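Local coordinates for protein aspartokinase (Synechocystis, PDB 3L76) that probably phosphorylates the beta-carboxyl group of aspartate with ATP, opening the route to lysine and threonine, and binds both of these amino acids at its ACT domains, at residues A[190-202]-A[236-248]. Residues are numbered along the deposited sequence; the frame is centred on the assembly and turned at random.
Sequences EAQLMAEITCDEM and DEPGTKVVAPPVQ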
loop_
_atom_site.group_PDB
_atom_site.type_symbol
_atom_site.label_atom_id
_atom_site.label_comp_id
_atom_site.label_asym_id
_atom_site.label_seq_id
_atom_site.Cartn_x
_atom_site.Cartn_y
_atom_site.Cartn_z
ATOM N N GLU A 190 -25.299 35.768 3.061
ATOM C CA GLU A 190 -24.867 36.524 4.230
ATOM C C GLU A 190 -24.384 35.616 5.357
ATOM O O GLU A 190 -24.082 36.087 6.458
ATOM C CB GLU A 190 -25.988 37.421 4.737
ATOM C CG GLU A 190 -26.664 38.225 3.647
ATOM C CD GLU A 190 -27.577 37.380 2.782
ATOM O OE1 GLU A 190 -27.469 37.456 1.540
ATOM O OE2 GLU A 190 -28.403 36.636 3.344
ATOM N N ALA A 191 -24.322 34.315 5.077
ATOM C CA ALA A 191 -23.778 33.347 6.021
ATOM C C ALA A 191 -22.406 33.796 6.501
ATOM O O ALA A 191 -21.534 34.120 5.696
ATOM C CB ALA A 191 -23.692 31.975 5.391
ATOM N N GLN A 192 -22.237 33.808 7.818
ATOM C CA GLN A 192 -21.033 34.319 8.457
ATOM C C GLN A 192 -20.167 33.160 8.958
ATOM O O GLN A 192 -20.685 32.080 9.257
ATOM C CB GLN A 192 -21.431 35.234 9.618
ATOM C CG GLN A 192 -20.319 36.113 10.157
ATOM C CD GLN A 192 -20.812 37.033 11.256
ATOM O OE1 GLN A 192 -21.806 36.738 11.922
ATOM N NE2 GLN A 192 -20.127 38.156 11.449
ATOM N N LEU A 193 -18.855 33.383 9.046
ATOM C CA LEU A 193 -17.937 32.358 9.539
ATOM C C LEU A 193 -17.957 32.331 11.060
ATOM O O LEU A 193 -17.747 33.351 11.706
ATOM C CB LEU A 193 -16.511 32.583 9.017
ATOM C CG LEU A 193 -15.426 31.541 9.316
ATOM C CD1 LEU A 193 -15.860 30.136 8.944
ATOM C CD2 LEU A 193 -14.157 31.903 8.566
ATOM N N MET A 194 -18.231 31.161 11.627
ATOM C CA MET A 194 -18.286 31.025 13.073
ATOM C C MET A 194 -16.892 31.107 13.651
ATOM O O MET A 194 -15.955 30.481 13.141
ATOM C CB MET A 194 -18.895 29.684 13.472
ATOM C CG MET A 194 -20.303 29.447 12.979
ATOM S SD MET A 194 -20.969 27.901 13.609
ATOM C CE MET A 194 -22.589 27.887 12.843
ATOM N N ALA A 195 -16.750 31.873 14.724
ATOM C CA ALA A 195 -15.493 31.855 15.466
ATOM C C ALA A 195 -15.465 30.624 16.370
ATOM O O ALA A 195 -14.486 29.878 16.399
ATOM C CB ALA A 195 -15.336 33.125 16.287
ATOM N N GLU A 196 -16.566 30.423 17.087
ATOM C CA GLU A 196 -16.696 29.343 18.053
ATOM C C GLU A 196 -17.969 28.566 17.820
ATOM O O GLU A 196 -18.982 29.126 17.420
ATOM C CB GLU A 196 -16.742 29.895 19.481
ATOM C CG GLU A 196 -15.383 30.110 20.119
ATOM C CD GLU A 196 -15.474 30.289 21.621
ATOM O OE1 GLU A 196 -16.602 30.207 22.155
ATOM O OE2 GLU A 196 -14.420 30.504 22.262
ATOM N N ILE A 197 -17.915 27.268 18.084
ATOM C CA ILE A 197 -19.112 26.445 18.113
ATOM C C ILE A 197 -18.881 25.331 19.125
ATOM O O ILE A 197 -17.752 24.862 19.276
ATOM C CB ILE A 197 -19.451 25.854 16.731
ATOM C CG1 ILE A 197 -20.825 25.166 16.778
ATOM C CG2 ILE A 197 -18.375 24.868 16.279
ATOM C CD1 ILE A 197 -21.279 24.550 15.464
ATOM N N THR A 198 -19.929 24.920 19.840
ATOM C CA THR A 198 -19.770 23.826 20.798
ATOM C C THR A 198 -19.820 22.470 20.102
ATOM O O THR A 198 -20.421 22.325 19.042
ATOM C CB THR A 198 -20.815 23.852 21.953
ATOM O OG1 THR A 198 -22.096 23.423 21.477
ATOM C CG2 THR A 198 -20.928 25.227 22.573
ATOM N N CYS A 199 -19.162 21.482 20.695
ATOM C CA CYS A 199 -19.236 20.126 20.191
ATOM C C CYS A 199 -20.692 19.756 19.969
ATOM O O CYS A 199 -21.074 19.304 18.885
ATOM C CB CYS A 199 -18.587 19.146 21.175
ATOM S SG CYS A 199 -16.782 19.330 21.307
ATOM N N ASP A 200 -21.509 19.958 20.997
ATOM C CA ASP A 200 -22.901 19.554 20.925
ATOM C C ASP A 200 -23.628 20.268 19.788
ATOM O O ASP A 200 -24.406 19.649 19.058
ATOM C CB ASP A 200 -23.595 19.751 22.269
ATOM C CG ASP A 200 -23.259 18.655 23.255
ATOM O OD1 ASP A 200 -22.983 17.528 22.806
ATOM O OD2 ASP A 200 -23.278 18.904 24.473
ATOM N N GLU A 201 -23.342 21.557 19.626
ATOM C CA GLU A 201 -23.919 22.331 18.545
ATOM C C GLU A 201 -23.441 21.774 17.229
ATOM O O GLU A 201 -24.213 21.642 16.294
ATOM C CB GLU A 201 -23.540 23.812 18.657
ATOM C CG GLU A 201 -24.154 24.522 19.848
ATOM C CD GLU A 201 -23.629 25.926 20.029
ATOM O OE1 GLU A 201 -24.285 26.712 20.737
ATOM O OE2 GLU A 201 -22.562 26.241 19.468
ATOM N N MET A 202 -22.155 21.445 17.166
ATOM C CA MET A 202 -21.549 20.958 15.935
ATOM C C MET A 202 -22.192 19.642 15.547
ATOM O O MET A 202 -22.412 19.366 14.369
ATOM C CB MET A 202 -20.043 20.787 16.114
ATOM C CG MET A 202 -19.280 20.421 14.834
ATOM S SD MET A 202 -19.359 21.690 13.563
ATOM C CE MET A 202 -20.351 20.878 12.308
ATOM N N ASP A 236 -3.917 31.775 6.787
ATOM C CA ASP A 236 -3.434 31.753 8.159
ATOM C C ASP A 236 -4.485 32.335 9.115
ATOM O O ASP A 236 -4.175 32.752 10.234
ATOM C CB ASP A 236 -2.077 32.454 8.277
ATOM C CG ASP A 236 -0.936 31.614 7.709
ATOM O OD1 ASP A 236 -0.532 31.846 6.549
ATOM O OD2 ASP A 236 -0.444 30.713 8.420
ATOM N N GLU A 237 -5.738 32.341 8.672
ATOM C CA GLU A 237 -6.831 32.832 9.510
ATOM C C GLU A 237 -7.205 31.840 10.614
ATOM O O GLU A 237 -7.035 30.629 10.457
ATOM C CB GLU A 237 -8.043 33.207 8.663
ATOM C CG GLU A 237 -7.789 34.405 7.763
ATOM C CD GLU A 237 -7.355 35.641 8.535
ATOM O OE1 GLU A 237 -7.873 35.862 9.654
ATOM O OE2 GLU A 237 -6.500 36.396 8.018
ATOM N N PRO A 238 -7.701 32.365 11.744
ATOM C CA PRO A 238 -7.965 31.618 12.981
ATOM C C PRO A 238 -8.842 30.371 12.797
ATOM O O PRO A 238 -8.656 29.381 13.508
ATOM C CB PRO A 238 -8.698 32.636 13.855
ATOM C CG PRO A 238 -8.275 33.949 13.345
ATOM C CD PRO A 238 -8.047 33.790 11.876
ATOM N N GLY A 239 -9.788 30.423 11.865
ATOM C CA GLY A 239 -10.649 29.292 11.615
ATOM C C GLY A 239 -11.748 29.207 12.656
ATOM O O GLY A 239 -12.016 30.166 13.374
ATOM N N THR A 240 -12.387 28.048 12.742
ATOM C CA THR A 240 -13.483 27.852 13.681
ATOM C C THR A 240 -13.106 26.907 14.826
ATOM O O THR A 240 -12.746 25.749 14.613
ATOM C CB THR A 240 -14.744 27.313 12.973
ATOM O OG1 THR A 240 -15.145 28.221 11.936
ATOM C CG2 THR A 240 -15.876 27.145 13.968
ATOM N N LYS A 241 -13.198 27.422 16.043
ATOM C CA LYS A 241 -12.860 26.677 17.242
ATOM C C LYS A 241 -14.043 25.830 17.715
ATOM O O LYS A 241 -15.130 26.340 17.962
ATOM C CB LYS A 241 -12.427 27.656 18.334
ATOM C CG LYS A 241 -11.927 27.015 19.608
ATOM C CD LYS A 241 -11.450 28.080 20.587
ATOM C CE LYS A 241 -10.586 29.107 19.881
ATOM N NZ LYS A 241 -9.768 29.886 20.846
ATOM N N VAL A 242 -13.829 24.527 17.826
ATOM C CA VAL A 242 -14.863 23.638 18.321
ATOM C C VAL A 242 -14.628 23.341 19.804
ATOM O O VAL A 242 -13.695 22.644 20.183
ATOM C CB VAL A 242 -14.954 22.340 17.497
ATOM C CG1 VAL A 242 -15.988 21.403 18.099
ATOM C CG2 VAL A 242 -15.307 22.659 16.061
ATOM N N VAL A 243 -15.511 23.874 20.633
ATOM C CA VAL A 243 -15.270 24.026 22.059
ATOM C C VAL A 243 -15.937 22.928 22.895
ATOM O O VAL A 243 -17.068 22.526 22.629
ATOM C CB VAL A 243 -15.759 25.422 22.507
ATOM C CG1 VAL A 243 -15.694 25.584 24.012
ATOM C CG2 VAL A 243 -14.966 26.492 21.802
ATOM N N ALA A 244 -15.230 22.452 23.910
ATOM C CA ALA A 244 -15.696 21.325 24.706
ATOM C C ALA A 244 -15.784 21.698 26.188
ATOM O O ALA A 244 -15.240 22.709 26.605
ATOM C CB ALA A 244 -14.747 20.129 24.497
ATOM N N PRO A 245 -16.447 20.866 27.001
ATOM C CA PRO A 245 -16.354 21.113 28.441
ATOM C C PRO A 245 -14.950 20.750 28.901
ATOM O O PRO A 245 -14.374 19.803 28.373
ATOM C CB PRO A 245 -17.345 20.110 29.039
ATOM C CG PRO A 245 -18.036 19.453 27.875
ATOM C CD PRO A 245 -17.137 19.602 26.703
ATOM N N PRO A 246 -14.393 21.496 29.859
ATOM C CA PRO A 246 -13.071 21.144 30.381
ATOM C C PRO A 246 -13.133 19.810 31.106
ATOM O O PRO A 246 -13.775 19.715 32.144
ATOM C CB PRO A 246 -12.782 22.266 31.379
ATOM C CG PRO A 246 -13.671 23.390 30.962
ATOM C CD PRO A 246 -14.907 22.740 30.445
ATOM N N VAL A 247 -12.480 18.791 30.561
ATOM C CA VAL A 247 -12.501 17.465 31.162
ATOM C C VAL A 247 -11.089 17.073 31.588
ATOM O O VAL A 247 -10.186 16.977 30.760
ATOM C CB VAL A 247 -13.090 16.417 30.188
ATOM C CG1 VAL A 247 -12.894 15.011 30.720
ATOM C CG2 VAL A 247 -14.549 16.686 29.957
ATOM N N GLN A 248 -10.904 16.878 32.889
ATOM C CA GLN A 248 -9.577 16.679 33.452
ATOM C C GLN A 248 -9.446 15.299 34.046
ATOM O O GLN A 248 -10.424 14.732 34.527
ATOM C CB GLN A 248 -9.274 17.716 34.538
ATOM C CG GLN A 248 -9.266 19.165 34.080
ATOM C CD GLN A 248 -8.829 20.102 35.187
ATOM O OE1 GLN A 248 -8.912 19.765 36.371
ATOM N NE2 GLN A 248 -8.352 21.282 34.810
#
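The hydroxyl of T240 is gripped twice: OG1 donates to M194 O at 2.7 Å, tilted 19° from that carbonyl plane, and is also hydrogen-bonded to the backbone N of I180. A threonine suits this buried strand position because its branches divide the work. A chi1 of -58° sets OG1 anti to T240's own carbonyl carbon and faces it to M194 O, while the methyl CG2 packs against M194 CB. L193 CD1 lies 3.6 Å from T240 OG1, beside the hydroxyl. Replacing T240 with a valine would probably keep the bulk but leave M194 O and I180 N without their shared partner, weakening the tie between the two chain segments.

From here strands 196-198 and 240-243 run parallel. K241 N donates to A195 O, I197 N to K241 O at 2.9 Å, V243 N to I197 O at 2.8 Å, and C199 N to V243 O, so the pairing carries on into the first turn of the helix. I197 and V242, beta-branched residues fit for a strand, lie side by side on the buried face, I197 CG2 meeting V242 CG2 at 3.8 Å. C199 is small enough for its SG to lie 3.9 Å from both V242 CG1 and A244 CB. On the other, more exposed face, V243 CG2 packs against the carboxylate end of E196, CD 3.8 Å away, while K241 lies alongside the same glutamate without a salt bridge. T198 ends the strand at the N-cap of helix 199-204, where the geometry fits a capping box with E201, though crowding makes their side-chain positions less certain.

Strand 240-243 lies between 196-198 and the antiparallel strand 228-232 in the sheet of the amino acid kinase fold, and helix 215-224 covers C199 and V242 through V218.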